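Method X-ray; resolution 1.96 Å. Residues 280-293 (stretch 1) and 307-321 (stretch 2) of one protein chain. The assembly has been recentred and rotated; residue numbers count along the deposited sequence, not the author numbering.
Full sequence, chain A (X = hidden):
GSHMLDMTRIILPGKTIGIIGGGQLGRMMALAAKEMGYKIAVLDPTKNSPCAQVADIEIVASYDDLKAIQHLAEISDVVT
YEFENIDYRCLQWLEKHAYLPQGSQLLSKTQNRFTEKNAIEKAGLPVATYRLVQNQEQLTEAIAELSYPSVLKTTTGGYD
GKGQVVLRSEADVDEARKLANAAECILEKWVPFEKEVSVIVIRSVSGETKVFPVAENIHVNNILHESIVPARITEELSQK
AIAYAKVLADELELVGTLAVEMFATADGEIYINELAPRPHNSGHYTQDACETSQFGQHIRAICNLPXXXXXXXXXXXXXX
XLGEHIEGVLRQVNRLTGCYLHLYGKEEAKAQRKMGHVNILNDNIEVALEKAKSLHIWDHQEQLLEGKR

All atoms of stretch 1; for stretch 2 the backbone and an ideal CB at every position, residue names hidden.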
# COMPACT_ATOMS: atom_id res chain seq x y z
N HIS A 280 6.86 2.24 14.11
CA HIS A 280 6.26 2.21 15.41
C HIS A 280 4.75 2.21 15.23
O HIS A 280 4.23 2.69 14.22
CB HIS A 280 6.74 3.47 16.15
CG HIS A 280 6.38 3.50 17.59
ND1 HIS A 280 5.27 4.17 18.06
CD2 HIS A 280 7.01 2.99 18.68
CE1 HIS A 280 5.22 4.06 19.38
NE2 HIS A 280 6.27 3.36 19.78
N ASN A 281 4.05 1.66 16.22
CA ASN A 281 2.57 1.58 16.22
C ASN A 281 1.90 2.96 16.06
O ASN A 281 0.86 3.07 15.40
CB ASN A 281 2.11 0.90 17.52
CG ASN A 281 0.68 0.37 17.47
OD1 ASN A 281 -0.12 0.68 16.57
ND2 ASN A 281 0.35 -0.44 18.45
N SER A 282 2.50 3.99 16.65
CA SER A 282 1.96 5.36 16.55
C SER A 282 2.14 6.00 15.15
O SER A 282 1.69 7.11 14.92
CB SER A 282 2.50 6.25 17.68
OG SER A 282 3.87 6.61 17.50
N GLY A 283 2.78 5.28 14.22
CA GLY A 283 2.95 5.71 12.83
C GLY A 283 2.13 4.94 11.81
O GLY A 283 2.24 5.18 10.60
N HIS A 284 1.30 4.00 12.25
CA HIS A 284 0.48 3.21 11.30
C HIS A 284 -0.52 4.06 10.52
O HIS A 284 -0.91 3.69 9.40
CB HIS A 284 -0.26 2.08 12.02
CG HIS A 284 0.62 1.01 12.59
ND1 HIS A 284 1.95 0.88 12.25
CD2 HIS A 284 0.35 -0.01 13.44
CE1 HIS A 284 2.47 -0.15 12.89
NE2 HIS A 284 1.51 -0.71 13.61
N TYR A 285 -0.94 5.18 11.11
CA TYR A 285 -1.81 6.13 10.40
C TYR A 285 -1.26 6.52 9.03
O TYR A 285 -2.03 6.83 8.12
CB TYR A 285 -2.04 7.40 11.23
CG TYR A 285 -0.88 8.37 11.24
CD1 TYR A 285 0.12 8.29 12.21
CD2 TYR A 285 -0.81 9.40 10.29
CE1 TYR A 285 1.18 9.21 12.22
CE2 TYR A 285 0.23 10.31 10.30
CZ TYR A 285 1.22 10.21 11.27
OH TYR A 285 2.24 11.12 11.25
N THR A 286 0.07 6.53 8.88
CA THR A 286 0.71 7.00 7.65
C THR A 286 0.37 6.14 6.43
O THR A 286 0.50 6.60 5.30
CB THR A 286 2.25 7.03 7.76
OG1 THR A 286 2.73 5.71 8.06
CG2 THR A 286 2.70 8.02 8.82
N GLN A 287 -0.03 4.89 6.67
CA GLN A 287 -0.36 3.95 5.59
C GLN A 287 -1.51 4.42 4.74
O GLN A 287 -1.58 4.08 3.56
CB GLN A 287 -0.75 2.59 6.17
CG GLN A 287 0.42 1.72 6.61
CD GLN A 287 -0.05 0.36 7.03
OE1 GLN A 287 -0.95 0.23 7.89
NE2 GLN A 287 0.50 -0.66 6.41
N ASP A 288 -2.45 5.14 5.34
CA ASP A 288 -3.64 5.57 4.62
C ASP A 288 -3.77 7.09 4.49
O ASP A 288 -4.43 7.58 3.58
CB ASP A 288 -4.90 4.93 5.24
CG ASP A 288 -4.88 3.41 5.12
OD1 ASP A 288 -4.88 2.90 3.98
OD2 ASP A 288 -4.85 2.71 6.17
N ALA A 289 -3.10 7.83 5.37
CA ALA A 289 -3.34 9.28 5.47
C ALA A 289 -2.20 10.16 4.98
O ALA A 289 -2.39 11.38 4.85
CB ALA A 289 -3.71 9.66 6.88
N CYS A 290 -1.03 9.57 4.72
CA CYS A 290 0.12 10.35 4.26
C CYS A 290 0.54 9.98 2.86
O CYS A 290 0.21 8.91 2.36
CB CYS A 290 1.32 10.19 5.20
SG CYS A 290 1.11 11.01 6.77
N GLU A 291 1.32 10.86 2.25
CA GLU A 291 1.83 10.65 0.91
C GLU A 291 2.75 9.42 0.78
O GLU A 291 2.75 8.76 -0.26
CB GLU A 291 2.51 11.94 0.45
CG GLU A 291 2.71 12.00 -1.03
CD GLU A 291 3.14 13.37 -1.50
OE1 GLU A 291 3.98 13.42 -2.42
OE2 GLU A 291 2.64 14.38 -0.93
N THR A 292 3.52 9.10 1.83
CA THR A 292 4.32 7.87 1.93
C THR A 292 4.08 7.26 3.31
O THR A 292 4.01 7.99 4.28
CB THR A 292 5.86 8.16 1.84
OG1 THR A 292 6.13 9.08 0.78
CG2 THR A 292 6.65 6.86 1.59
N SER A 293 4.00 5.95 3.42
CA SER A 293 3.89 5.36 4.75
C SER A 293 5.25 5.31 5.46
O SER A 293 6.30 5.33 4.81
CB SER A 293 3.29 3.96 4.68
OG SER A 293 4.28 3.01 4.36
N UNK A 307 13.81 9.92 -0.46
CA UNK A 307 12.69 9.77 0.46
C UNK A 307 11.41 10.32 -0.18
O UNK A 307 11.47 11.24 -0.98
CB UNK A 307 12.98 10.48 1.78
N UNK A 308 10.27 9.75 0.16
CA UNK A 308 9.00 10.30 -0.31
C UNK A 308 8.50 11.43 0.57
O UNK A 308 9.06 11.69 1.63
CB UNK A 308 7.94 9.20 -0.38
N UNK A 309 7.44 12.10 0.14
CA UNK A 309 6.86 13.18 0.93
C UNK A 309 6.05 12.67 2.13
O UNK A 309 5.55 11.55 2.11
CB UNK A 309 5.97 14.05 0.04
N UNK A 310 5.94 13.49 3.17
CA UNK A 310 5.26 13.07 4.40
C UNK A 310 3.99 13.87 4.70
O UNK A 310 3.47 13.82 5.83
CB UNK A 310 6.22 13.19 5.58
N UNK A 311 3.52 14.61 3.71
CA UNK A 311 2.30 15.41 3.82
C UNK A 311 1.12 14.60 4.31
O UNK A 311 0.89 13.48 3.84
CB UNK A 311 1.96 16.04 2.47
N UNK A 312 0.37 15.19 5.23
CA UNK A 312 -0.89 14.63 5.68
C UNK A 312 -1.95 14.99 4.63
O UNK A 312 -2.25 16.17 4.42
CB UNK A 312 -1.27 15.15 7.07
N UNK A 313 -2.49 13.96 3.98
CA UNK A 313 -3.46 14.15 2.90
C UNK A 313 -4.90 14.16 3.39
O UNK A 313 -5.77 14.73 2.73
CB UNK A 313 -3.29 13.05 1.85
N UNK A 314 -5.15 13.52 4.53
CA UNK A 314 -6.46 13.56 5.19
C UNK A 314 -6.28 13.33 6.70
O UNK A 314 -5.41 12.56 7.10
CB UNK A 314 -7.40 12.51 4.59
N UNK A 315 -7.11 13.99 7.54
CA UNK A 315 -7.07 13.70 8.97
C UNK A 315 -7.48 12.24 9.27
O UNK A 315 -8.30 11.66 8.55
CB UNK A 315 -7.99 14.67 9.72
N UNK A 316 -6.91 11.66 10.32
CA UNK A 316 -7.03 10.24 10.57
C UNK A 316 -7.04 9.92 12.06
O UNK A 316 -6.37 10.58 12.87
CB UNK A 316 -5.89 9.49 9.88
N UNK A 317 -7.82 8.91 12.43
CA UNK A 317 -7.69 8.28 13.74
C UNK A 317 -7.35 6.83 13.51
O UNK A 317 -8.15 6.09 12.91
CB UNK A 317 -8.96 8.43 14.58
N UNK A 318 -6.17 6.43 13.96
CA UNK A 318 -5.82 5.03 13.96
C UNK A 318 -6.34 4.42 15.25
O UNK A 318 -6.17 5.01 16.33
CB UNK A 318 -4.31 4.83 13.81
N UNK A 319 -7.02 3.27 15.14
CA UNK A 319 -7.42 2.52 16.33
C UNK A 319 -6.81 1.14 16.31
O UNK A 319 -6.90 0.42 15.32
CB UNK A 319 -8.94 2.42 16.43
N UNK A 320 -6.18 0.75 17.42
CA UNK A 320 -5.62 -0.59 17.52
C UNK A 320 -6.68 -1.68 17.68
O UNK A 320 -7.67 -1.48 18.38
CB UNK A 320 -4.65 -0.65 18.70
N UNK A 321 -6.43 -2.82 17.03
CA UNK A 321 -7.25 -4.03 17.15
C UNK A 321 -6.48 -5.11 17.92
O UNK A 321 -5.58 -5.76 17.39
CB UNK A 321 -7.66 -4.55 15.77

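At position 307 CA-to-CB runs sideways and no atom of stretch 1 lies within 5.5 Å of the ideal CB, so nothing visible restricts the choice; the residue is Leu 307.

Position 308 is decided by a clash. Its CA-to-CB direction leads toward stretch 1, and an ideal CB would sit 2.2 Å from Thr 292 OG1. With no room for any side chain, glycine is the fitting residue, although phi/psi of -84/172 would admit others. Gly 308 lets its CA approach Thr 292 OG1 to 3.3 Å.

At 309 the backbone is extended and the ideal CB lies sideways, 3.2 Å from Glu 291 OE1. A flexible side chain that can turn out of the way suits this tight spot, and many polar types would serve. The backbone matters more, because its carbonyl faces a hydroxyl: Thr 292 OG1 donates a hydrogen bond to O of this residue at 2.9 Å. Glu 309 is deposited; its end leads away from stretch 1, which spares its carboxylate a close approach to that of Glu 291.

Position 310 points away, leaving the choice open; it is Thr 310.

Position 311 has its ideal CB 3.8 Å from Glu 291 OE2, so a short donor such as asparagine, serine or threonine, or a longer basic chain, would answer the carboxylate. The O of 311 accepts a hydrogen bond from Glu 291 N at 3.1 Å. The residue is Asn 311, whose ND2 donates to Glu 291 OE2 at 3.0 Å in a nearly straight bond.

At 312 the backbones form a single beta bridge with Cys 290. CA-to-CB points away, but a branched apolar chain could curl back toward Ala 289, Cys 290 and the Tyr 285 ring. Leu 312 does so: its CD1 lies 3.9 Å from Ala 289 CB and 4.2 Å from Cys 290 SG.

Position 313 offers its amide to stretch 1, and N donates to Ala 289 O at 2.7 Å. The ideal CB runs sideways, near Cys 290 and Glu 291, where a medium apolar chain would cover the backbone. In Leu 313, CD1 comes 4.1 Å from Glu 291 CA.

The side chain at 314 starts sideways, with space for a long chain; Lys 314 leads its end away, while its O lies 3.4 Å from Ala 289 CB. Position 315 points away, and its phi of -64° suits the proline found there, Pro 315.

From 316 the strand alternates. The ideal CB at 316 is 3.7 Å from Ala 289 CB, favouring a compact apolar residue, and a beta-branched one suits a strand. Val 316 places CG1 3.4 Å from Ala 289 CB and 3.7 Å from Tyr 285 CB. At 317 CA-to-CB points away, so the choice is open; it is Val 317.

Position 318 faces Tyr 285 and His 284, so a longer apolar chain fits. Met 318 brings SD to 3.7 Å from His 284 CB.

Positions 319 and 321 are out of reach; they hold Val 319 and Ile 321. Between them, 320 could extend a polar chain toward the Asn 281 amide; Asn 320 does.

Stretch 2 307-321: LGETNLLKPVVMVNI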
# COMPACT_ATOMS: atom_id res chain seq x y z
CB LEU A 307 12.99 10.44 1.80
CG LEU A 307 14.20 9.90 2.58
CD1 LEU A 307 14.38 10.63 3.92
CD2 LEU A 307 14.13 8.36 2.80
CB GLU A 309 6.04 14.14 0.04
CG GLU A 309 6.85 14.72 -1.14
CD GLU A 309 8.20 15.33 -0.71
OE1 GLU A 309 8.24 16.03 0.33
OE2 GLU A 309 9.22 15.12 -1.40
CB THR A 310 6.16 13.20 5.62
OG1 THR A 310 6.57 14.56 5.74
CG2 THR A 310 7.38 12.29 5.47
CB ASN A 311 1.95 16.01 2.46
CG ASN A 311 3.02 16.93 1.94
OD1 ASN A 311 3.43 17.87 2.63
ND2 ASN A 311 3.50 16.67 0.73
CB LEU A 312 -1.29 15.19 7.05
CG LEU A 312 -2.55 14.51 7.63
CD1 LEU A 312 -2.27 13.06 8.04
CD2 LEU A 312 -3.12 15.28 8.77
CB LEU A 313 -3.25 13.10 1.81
CG LEU A 313 -1.89 13.09 1.10
CD1 LEU A 313 -1.88 12.03 -0.00
CD2 LEU A 313 -1.54 14.46 0.53
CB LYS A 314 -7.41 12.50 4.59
CG LYS A 314 -8.92 12.70 4.94
CD LYS A 314 -9.81 12.42 3.73
CE LYS A 314 -11.28 12.22 4.13
NZ LYS A 314 -12.09 11.77 2.95
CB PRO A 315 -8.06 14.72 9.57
CG PRO A 315 -8.09 15.85 8.58
CD PRO A 315 -7.96 15.17 7.24
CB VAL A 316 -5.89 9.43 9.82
CG1 VAL A 316 -4.50 9.98 10.19
CG2 VAL A 316 -5.97 7.90 10.10
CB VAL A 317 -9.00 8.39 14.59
CG1 VAL A 317 -8.90 7.58 15.88
CG2 VAL A 317 -9.29 9.85 14.91
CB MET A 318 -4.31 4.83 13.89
CG MET A 318 -3.96 3.34 13.77
SD MET A 318 -2.58 2.78 14.75
CE MET A 318 -3.18 2.98 16.44
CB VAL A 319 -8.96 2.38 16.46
CG1 VAL A 319 -9.32 2.02 17.92
CG2 VAL A 319 -9.65 3.66 16.09
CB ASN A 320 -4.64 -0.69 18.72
CG ASN A 320 -3.19 -0.56 18.31
OD1 ASN A 320 -2.85 -0.54 17.12
ND2 ASN A 320 -2.31 -0.50 19.30
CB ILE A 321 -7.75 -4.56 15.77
CG1 ILE A 321 -8.51 -3.45 15.03
CG2 ILE A 321 -8.63 -5.84 15.93
CD1 ILE A 321 -8.59 -3.66 13.53
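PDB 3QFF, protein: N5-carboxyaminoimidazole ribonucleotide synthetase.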